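Chitin deacetylase 1 (Bombyx mori, PDB 5ZNT) removes the N-acetyl groups of N-acetyl-D-glucosamine residues in chitin by zinc-dependent hydrolysis, releasing acetate and leaving chitosan. Local coordinates at residues Pro16-Ser21 with Met186-Pro191; Gly62-Pro67 with Glu290-His295; Asn214-Arg219 with Tyr247-His252. All coordinates share one frame; numbering follows the deposited sequence.

Interaction 1: Pro16-Ser21 with Met186-Pro191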
# COMPACT_ATOMS: atom_id res chain seq x y z
N PRO A 16 15.68 -11.41 -10.12
CA PRO A 16 14.55 -10.65 -9.59
C PRO A 16 13.89 -11.26 -8.36
O PRO A 16 12.90 -10.72 -7.86
CB PRO A 16 13.57 -10.68 -10.76
CG PRO A 16 13.76 -12.08 -11.29
CD PRO A 16 15.25 -12.34 -11.17
N ASP A 17 14.40 -12.39 -7.89
CA ASP A 17 13.76 -13.07 -6.78
C ASP A 17 14.05 -12.39 -5.45
O ASP A 17 13.26 -12.48 -4.51
CB ASP A 17 14.20 -14.53 -6.72
CG ASP A 17 13.95 -15.26 -8.01
OD1 ASP A 17 13.04 -14.83 -8.76
OD2 ASP A 17 14.65 -16.25 -8.28
N CYS A 18 15.19 -11.70 -5.36
CA CYS A 18 15.70 -11.31 -4.06
C CYS A 18 16.44 -9.99 -4.23
O CYS A 18 17.21 -9.81 -5.18
CB CYS A 18 16.62 -12.40 -3.49
SG CYS A 18 17.22 -12.15 -1.79
N PHE A 19 16.20 -9.07 -3.30
CA PHE A 19 16.95 -7.84 -3.27
C PHE A 19 17.23 -7.45 -1.83
O PHE A 19 16.32 -7.40 -1.00
CB PHE A 19 16.24 -6.69 -4.00
CG PHE A 19 17.00 -5.41 -3.94
CD1 PHE A 19 18.23 -5.30 -4.58
CD2 PHE A 19 16.55 -4.35 -3.18
CE1 PHE A 19 18.96 -4.14 -4.50
CE2 PHE A 19 17.28 -3.18 -3.10
CZ PHE A 19 18.49 -3.07 -3.76
N CYS A 20 18.50 -7.19 -1.53
CA CYS A 20 18.92 -6.70 -0.23
C CYS A 20 20.21 -5.91 -0.40
O CYS A 20 20.94 -6.08 -1.37
CB CYS A 20 19.12 -7.84 0.78
SG CYS A 20 20.51 -8.97 0.45
N SER A 21 20.46 -5.04 0.57
CA SER A 21 21.77 -4.43 0.76
C SER A 21 22.04 -4.40 2.26
O SER A 21 21.15 -4.68 3.08
CB SER A 21 21.84 -3.03 0.15
OG SER A 21 21.13 -2.10 0.93
N MET A 186 12.43 -10.48 2.50
CA MET A 186 12.61 -10.96 3.86
C MET A 186 13.44 -12.25 3.93
O MET A 186 13.45 -12.89 4.98
CB MET A 186 11.26 -11.16 4.54
CG MET A 186 10.40 -9.89 4.72
SD MET A 186 11.10 -8.67 5.85
CE MET A 186 11.88 -9.72 7.03
N TYR A 187 14.11 -12.64 2.85
CA TYR A 187 14.98 -13.81 2.92
C TYR A 187 16.14 -13.59 3.89
O TYR A 187 16.64 -14.55 4.49
CB TYR A 187 15.57 -14.14 1.55
CG TYR A 187 14.62 -14.68 0.50
CD1 TYR A 187 14.11 -15.98 0.59
CD2 TYR A 187 14.29 -13.91 -0.61
CE1 TYR A 187 13.28 -16.48 -0.40
CE2 TYR A 187 13.45 -14.41 -1.60
CZ TYR A 187 12.96 -15.69 -1.49
OH TYR A 187 12.12 -16.16 -2.49
N PHE A 188 16.57 -12.35 4.04
CA PHE A 188 17.69 -11.96 4.87
C PHE A 188 17.20 -11.01 5.94
O PHE A 188 16.11 -10.44 5.84
CB PHE A 188 18.79 -11.31 4.01
CG PHE A 188 19.41 -12.26 3.03
CD1 PHE A 188 18.88 -12.41 1.77
CD2 PHE A 188 20.49 -13.05 3.40
CE1 PHE A 188 19.43 -13.32 0.87
CE2 PHE A 188 21.05 -13.96 2.50
CZ PHE A 188 20.51 -14.09 1.23
N ARG A 189 18.02 -10.87 6.99
CA ARG A 189 17.69 -10.02 8.12
C ARG A 189 17.27 -8.62 7.66
O ARG A 189 17.86 -8.06 6.73
CB ARG A 189 18.91 -9.91 9.04
CG ARG A 189 18.62 -9.32 10.39
CD ARG A 189 19.83 -9.51 11.31
NE ARG A 189 20.95 -8.66 10.92
CZ ARG A 189 22.22 -8.86 11.27
NH1 ARG A 189 22.56 -9.92 12.00
NH2 ARG A 189 23.16 -8.02 10.88
N MET A 190 16.26 -8.08 8.33
CA MET A 190 15.83 -6.71 8.06
C MET A 190 17.01 -5.76 8.18
O MET A 190 17.81 -5.90 9.12
CB MET A 190 14.75 -6.28 9.06
CG MET A 190 13.43 -7.02 8.92
SD MET A 190 12.40 -6.71 10.36
CE MET A 190 12.40 -4.94 10.41
N PRO A 191 17.14 -4.78 7.30
CA PRO A 191 18.28 -3.86 7.37
C PRO A 191 18.05 -2.69 8.30
O PRO A 191 18.69 -1.64 8.13
CB PRO A 191 18.41 -3.38 5.92
CG PRO A 191 16.94 -3.33 5.46
CD PRO A 191 16.29 -4.53 6.11
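C18 and C20 meet the rings of Y187 and F188 where two irregular loops run side by side, their directions 24° apart; the motif is a set of Cys sulfur-aromatic contacts. Both sulfurs belong to disulfides, C18 with C13 and C20 with C8, so the small cystine-bonded N-terminal region is laid against the loop that follows strand 184-185 of the catalytic domain. The tight part centres on C18. Its CB points toward the other loop, and with SG anti to the backbone N (chi1 -174°) the sulfur reaches both rings. SG lies 3.6 Å from CD2 of Y187, in an oblique approach, while F188 offers its edge, with CE1 3.7 Å from C18 SG. C20 comes to the same phenylalanine from a different angle, its SG 4.6 Å from the F188 ring centroid and 32° off the ring normal. C13 also touches F188.

The solvent side is at D17, which is exposed and whose carboxylate leads away from the other loop. At the other end the contact only thins, although S21 is buried: its carbonyl O is 4.2 Å from CB of P191. No hydrogen bond joins the two loops. The D17 carbonyl O meets the tyrosine at its edge, in the ring plane, 3.5 Å from CE2 of Y187.

Interaction 2: Gly62-Pro67 with Glu290-His295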
# COMPACT_ATOMS: atom_id res chain seq x y z
N GLY A 62 -8.18 11.23 -14.46
CA GLY A 62 -7.84 10.93 -15.83
C GLY A 62 -7.06 12.02 -16.54
O GLY A 62 -6.75 11.86 -17.73
N LYS A 63 -6.74 13.11 -15.86
CA LYS A 63 -5.94 14.20 -16.41
C LYS A 63 -4.54 14.29 -15.82
O LYS A 63 -3.73 15.07 -16.32
CB LYS A 63 -6.64 15.55 -16.18
CG LYS A 63 -8.12 15.55 -16.51
CD LYS A 63 -8.44 16.54 -17.62
CE LYS A 63 -9.94 16.80 -17.69
NZ LYS A 63 -10.41 17.54 -16.49
N ARG A 64 -4.25 13.57 -14.74
CA ARG A 64 -2.92 13.59 -14.12
C ARG A 64 -2.17 12.38 -14.66
O ARG A 64 -2.59 11.24 -14.46
CB ARG A 64 -3.03 13.55 -12.59
CG ARG A 64 -3.86 14.73 -12.04
CD ARG A 64 -3.94 14.81 -10.51
NE ARG A 64 -4.24 16.19 -10.12
CZ ARG A 64 -5.44 16.65 -9.80
NH1 ARG A 64 -6.49 15.82 -9.73
NH2 ARG A 64 -5.57 17.94 -9.51
N LYS A 65 -1.08 12.64 -15.39
CA LYS A 65 -0.37 11.59 -16.13
C LYS A 65 1.09 11.57 -15.72
O LYS A 65 1.70 12.62 -15.52
CB LYS A 65 -0.44 11.81 -17.65
CG LYS A 65 -1.80 12.17 -18.17
CD LYS A 65 -2.55 10.95 -18.63
CE LYS A 65 -3.80 11.35 -19.42
NZ LYS A 65 -4.69 10.19 -19.50
N ASN A 66 1.64 10.36 -15.62
CA ASN A 66 3.07 10.16 -15.41
C ASN A 66 3.84 10.52 -16.69
O ASN A 66 3.24 10.72 -17.74
CB ASN A 66 3.33 8.71 -15.04
CG ASN A 66 2.99 8.42 -13.59
OD1 ASN A 66 3.20 9.26 -12.72
ND2 ASN A 66 2.50 7.22 -13.34
N PRO A 67 5.18 10.58 -16.63
CA PRO A 67 5.94 10.94 -17.84
C PRO A 67 5.78 9.97 -18.99
O PRO A 67 6.15 10.32 -20.13
CB PRO A 67 7.40 10.98 -17.34
CG PRO A 67 7.28 11.29 -15.88
CD PRO A 67 6.04 10.55 -15.43
N GLU A 290 2.05 20.35 -9.47
CA GLU A 290 3.33 21.03 -9.59
C GLU A 290 4.48 20.05 -9.83
O GLU A 290 5.35 20.29 -10.68
CB GLU A 290 3.58 21.87 -8.34
CG GLU A 290 4.86 22.70 -8.44
CD GLU A 290 5.04 23.58 -7.24
OE1 GLU A 290 5.11 23.04 -6.12
OE2 GLU A 290 5.10 24.81 -7.42
N ILE A 291 4.49 18.92 -9.11
CA ILE A 291 5.51 17.90 -9.32
C ILE A 291 5.41 17.29 -10.71
O ILE A 291 6.42 17.11 -11.40
CB ILE A 291 5.41 16.81 -8.23
CG1 ILE A 291 5.85 17.34 -6.85
CG2 ILE A 291 6.19 15.58 -8.64
CD1 ILE A 291 7.35 17.55 -6.70
N LEU A 292 4.19 16.93 -11.14
CA LEU A 292 4.02 16.30 -12.45
C LEU A 292 4.49 17.22 -13.58
O LEU A 292 5.11 16.75 -14.55
CB LEU A 292 2.56 15.91 -12.68
CG LEU A 292 2.01 14.68 -11.91
CD1 LEU A 292 0.52 14.56 -12.15
CD2 LEU A 292 2.69 13.41 -12.35
N GLN A 293 4.19 18.51 -13.50
CA GLN A 293 4.57 19.40 -14.60
C GLN A 293 6.08 19.61 -14.65
O GLN A 293 6.67 19.68 -15.74
CB GLN A 293 3.85 20.75 -14.48
CG GLN A 293 4.02 21.67 -15.70
CD GLN A 293 5.35 22.42 -15.71
OE1 GLN A 293 5.89 22.73 -14.64
NE2 GLN A 293 5.88 22.71 -16.91
N SER A 294 6.73 19.69 -13.49
CA SER A 294 8.13 20.08 -13.46
C SER A 294 9.09 18.90 -13.54
O SER A 294 10.28 19.12 -13.75
CB SER A 294 8.41 20.90 -12.19
OG SER A 294 8.29 20.12 -11.02
N HIS A 295 8.61 17.67 -13.42
CA HIS A 295 9.50 16.51 -13.36
C HIS A 295 9.17 15.53 -14.46
O HIS A 295 8.06 14.97 -14.49
CB HIS A 295 9.41 15.81 -12.00
CG HIS A 295 10.20 16.49 -10.93
ND1 HIS A 295 11.51 16.15 -10.66
CD2 HIS A 295 9.89 17.51 -10.10
CE1 HIS A 295 11.96 16.93 -9.69
NE2 HIS A 295 11.00 17.77 -9.34
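L292 carries the apolar part of this contact, its two methyls set against the backbone and CB of the loop 62-67. CD1 touches CB of R64 at 3.7 Å, and CD2 lies over the carbonyl of K65, 3.4 Å from that O. Chi1 (-74°) sets CG of L292 anti to the carbonyl carbon, and CD1 and CD2 reach the loop from there. I72 and F300 also pack on L292, so the methyls sit among apolar neighbours as well as on main chain. A second, lighter touch brings CG of P67 to within 4.0 Å of the H295 carbonyl O, just past the helix end.

No hydrogen bond passes directly between the two segments; the polar groups are held by others nearby. R64, extended from CG to NE, touches L285 and I288 of helix 278-294, and its NE makes a salt bridge with D289, one residue before 290-295. K65 turns its end away: NZ bonds the G62 carbonyl O at 3.2 Å, from above the carbonyl plane, and pairs with D71. N66 OD1 accepts from the backbone N of F300 in strand 298-300.

Within the helix end, S294 folds back on E290, its OG 3.0 Å from the E290 carbonyl O. That O also accepts from S294 N, the two donors reaching it from opposite faces of its plane.

The arrangement belongs to the distorted (beta/alpha) barrel of CE4 deacetylases: the loop leading from helix 53-59 to strand 75-78 packs on the C-terminal turn of helix 278-294, next to strand 298-300.

Interaction 3: Asn214-Arg219 with Tyr247-His252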
# COMPACT_ATOMS: atom_id res chain seq x y z
N ASN A 214 8.97 3.97 5.08
CA ASN A 214 9.89 4.95 5.64
C ASN A 214 9.11 6.04 6.35
O ASN A 214 8.20 6.63 5.78
CB ASN A 214 10.73 5.58 4.53
CG ASN A 214 11.74 4.64 3.96
OD1 ASN A 214 12.75 4.33 4.59
ND2 ASN A 214 11.49 4.17 2.73
N GLU A 215 9.50 6.35 7.59
CA GLU A 215 8.92 7.50 8.25
C GLU A 215 9.27 8.77 7.49
O GLU A 215 10.34 8.88 6.88
CB GLU A 215 9.43 7.62 9.68
CG GLU A 215 8.88 6.56 10.62
CD GLU A 215 9.31 6.84 12.06
OE1 GLU A 215 10.42 7.38 12.25
OE2 GLU A 215 8.54 6.52 12.98
N LEU A 216 8.36 9.72 7.50
CA LEU A 216 8.61 11.02 6.90
C LEU A 216 9.06 11.99 7.99
O LEU A 216 8.74 11.81 9.17
CB LEU A 216 7.36 11.54 6.19
CG LEU A 216 7.10 11.11 4.72
CD1 LEU A 216 7.39 9.67 4.46
CD2 LEU A 216 5.66 11.42 4.33
N ASP A 217 9.82 13.00 7.58
CA ASP A 217 10.37 14.03 8.47
C ASP A 217 9.32 15.12 8.63
O ASP A 217 8.97 15.81 7.67
CB ASP A 217 11.68 14.56 7.90
CG ASP A 217 12.36 15.62 8.78
OD1 ASP A 217 11.82 16.02 9.83
OD2 ASP A 217 13.46 16.06 8.39
N ARG A 218 8.79 15.27 9.83
CA ARG A 218 7.71 16.22 10.05
C ARG A 218 8.21 17.58 10.52
O ARG A 218 7.39 18.45 10.84
CB ARG A 218 6.74 15.66 11.07
CG ARG A 218 7.44 15.55 12.39
CD ARG A 218 6.51 15.51 13.52
NE ARG A 218 6.08 14.15 13.76
CZ ARG A 218 5.42 13.78 14.85
NH1 ARG A 218 5.15 14.70 15.79
NH2 ARG A 218 5.05 12.52 15.00
N ARG A 219 9.53 17.79 10.61
CA ARG A 219 10.05 19.03 11.16
C ARG A 219 9.64 20.20 10.28
O ARG A 219 9.90 20.20 9.07
CB ARG A 219 11.57 18.96 11.28
CG ARG A 219 12.05 18.18 12.50
CD ARG A 219 13.57 18.08 12.48
NE ARG A 219 14.05 17.61 11.19
CZ ARG A 219 15.30 17.72 10.76
NH1 ARG A 219 16.22 18.31 11.53
NH2 ARG A 219 15.64 17.27 9.56
N TYR A 247 2.04 21.33 2.29
CA TYR A 247 2.76 21.54 1.04
C TYR A 247 4.28 21.51 1.27
O TYR A 247 5.00 20.77 0.60
CB TYR A 247 2.30 22.84 0.38
CG TYR A 247 3.13 23.23 -0.82
CD1 TYR A 247 2.93 22.62 -2.06
CD2 TYR A 247 4.15 24.17 -0.71
CE1 TYR A 247 3.72 22.96 -3.16
CE2 TYR A 247 4.95 24.51 -1.80
CZ TYR A 247 4.73 23.91 -3.01
OH TYR A 247 5.54 24.26 -4.06
N ASN A 248 4.77 22.26 2.25
CA ASN A 248 6.21 22.25 2.52
C ASN A 248 6.68 20.88 3.00
O ASN A 248 7.77 20.43 2.65
CB ASN A 248 6.57 23.34 3.53
CG ASN A 248 6.24 24.74 3.02
OD1 ASN A 248 6.36 25.01 1.83
ND2 ASN A 248 5.80 25.61 3.90
N PHE A 249 5.85 20.20 3.79
CA PHE A 249 6.16 18.85 4.24
C PHE A 249 6.33 17.90 3.05
O PHE A 249 7.28 17.10 3.01
CB PHE A 249 5.05 18.41 5.19
CG PHE A 249 5.04 16.96 5.54
CD1 PHE A 249 5.76 16.49 6.62
CD2 PHE A 249 4.28 16.07 4.80
CE1 PHE A 249 5.72 15.16 6.97
CE2 PHE A 249 4.24 14.72 5.14
CZ PHE A 249 4.96 14.27 6.23
N LEU A 250 5.45 17.99 2.06
CA LEU A 250 5.59 17.15 0.88
C LEU A 250 6.86 17.48 0.10
O LEU A 250 7.56 16.58 -0.35
CB LEU A 250 4.37 17.30 -0.02
CG LEU A 250 3.07 16.74 0.54
CD1 LEU A 250 1.91 17.37 -0.22
CD2 LEU A 250 3.03 15.20 0.44
N ASN A 251 7.16 18.77 -0.08
CA ASN A 251 8.39 19.14 -0.78
C ASN A 251 9.63 18.67 -0.04
O ASN A 251 10.56 18.13 -0.66
CB ASN A 251 8.47 20.64 -0.98
CG ASN A 251 7.73 21.09 -2.19
OD1 ASN A 251 7.47 20.29 -3.11
ND2 ASN A 251 7.36 22.35 -2.22
N HIS A 252 9.67 18.87 1.28
CA HIS A 252 10.86 18.49 2.05
C HIS A 252 11.11 16.99 1.97
O HIS A 252 12.25 16.56 1.77
CB HIS A 252 10.71 18.92 3.52
CG HIS A 252 11.77 18.38 4.42
ND1 HIS A 252 13.12 18.53 4.17
CD2 HIS A 252 11.69 17.66 5.57
CE1 HIS A 252 13.82 17.93 5.12
NE2 HIS A 252 12.97 17.39 5.98
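F249 and R218 mark the closest approach of the backbones, their CA atoms 6.6 Å apart, where the irregular chain 214-219 passes one side of helix 243-258. F249 and H252, one turn apart on the helix, carry its side of the contact.

The F249 ring meets three successive residues. CD2 of L216 touches CZ of F249 at 3.5 Å, the two side chains crossing at about a right angle. The D217 carbonyl O approaches the ring obliquely, 3.4 Å from CE1 of F249, and CA of R218 lies at the ring edge. C237 and I240 also pack on this phenylalanine.

The polar half centres on the D217 carboxylate; chi1 (-179°) places its CG anti to the backbone N, on the side of H252. NE2 of H252 donates to D217 OD2 at 2.8 Å in a nearly straight bond (171°); the acceptor lies in the imidazole plane, but the donor stands well above the carboxylate plane. R219 grips the same carboxylate side-on as a two-nitrogen salt bridge, NH2 to OD2 at 2.8 Å and NE to OD1 at 3.1 Å. The motif is an Asx turn, closed by the bond from R219 N to D217 OD1, here combined with a His-carboxylate hydrogen bond. The turn orders the loop after strand 209-214, and the H252 bond ties that loop to the helix. An alanine at D217 would probably leave H252 NE2 without its acceptor, the R219 guanidinium without its countercharge and the turn unlatched.

The carboxylate is buried and each oxygen takes two good donors, which would be expected to keep it ionised. The backbone of D217 is tied too, its N donating to OD1 of N253, the residue after H252.

Interactions 2 and 3 are neighbours, their centres 20 Å apart, and they touch through E290 OE1 of helix 278-294 and Y247 OH of helix 243-258, a very close pair at 2.4 Å; a hydrogen bond is probable, its short length doubtful. Along the chain, both segments of interaction 3 fall between those of interaction 2. Interaction 1 stands apart: its centre is 27 Å from that of interaction 3 and 32 Å from that of interaction 2, and it touches neither. It joins the N-terminal region to the loop after strand 184-185, whereas the other two pack loops against helices 278-294 and 243-258. All three lie away from the zinc site of D46, H101 and H105 and from the glycan-contacting residues.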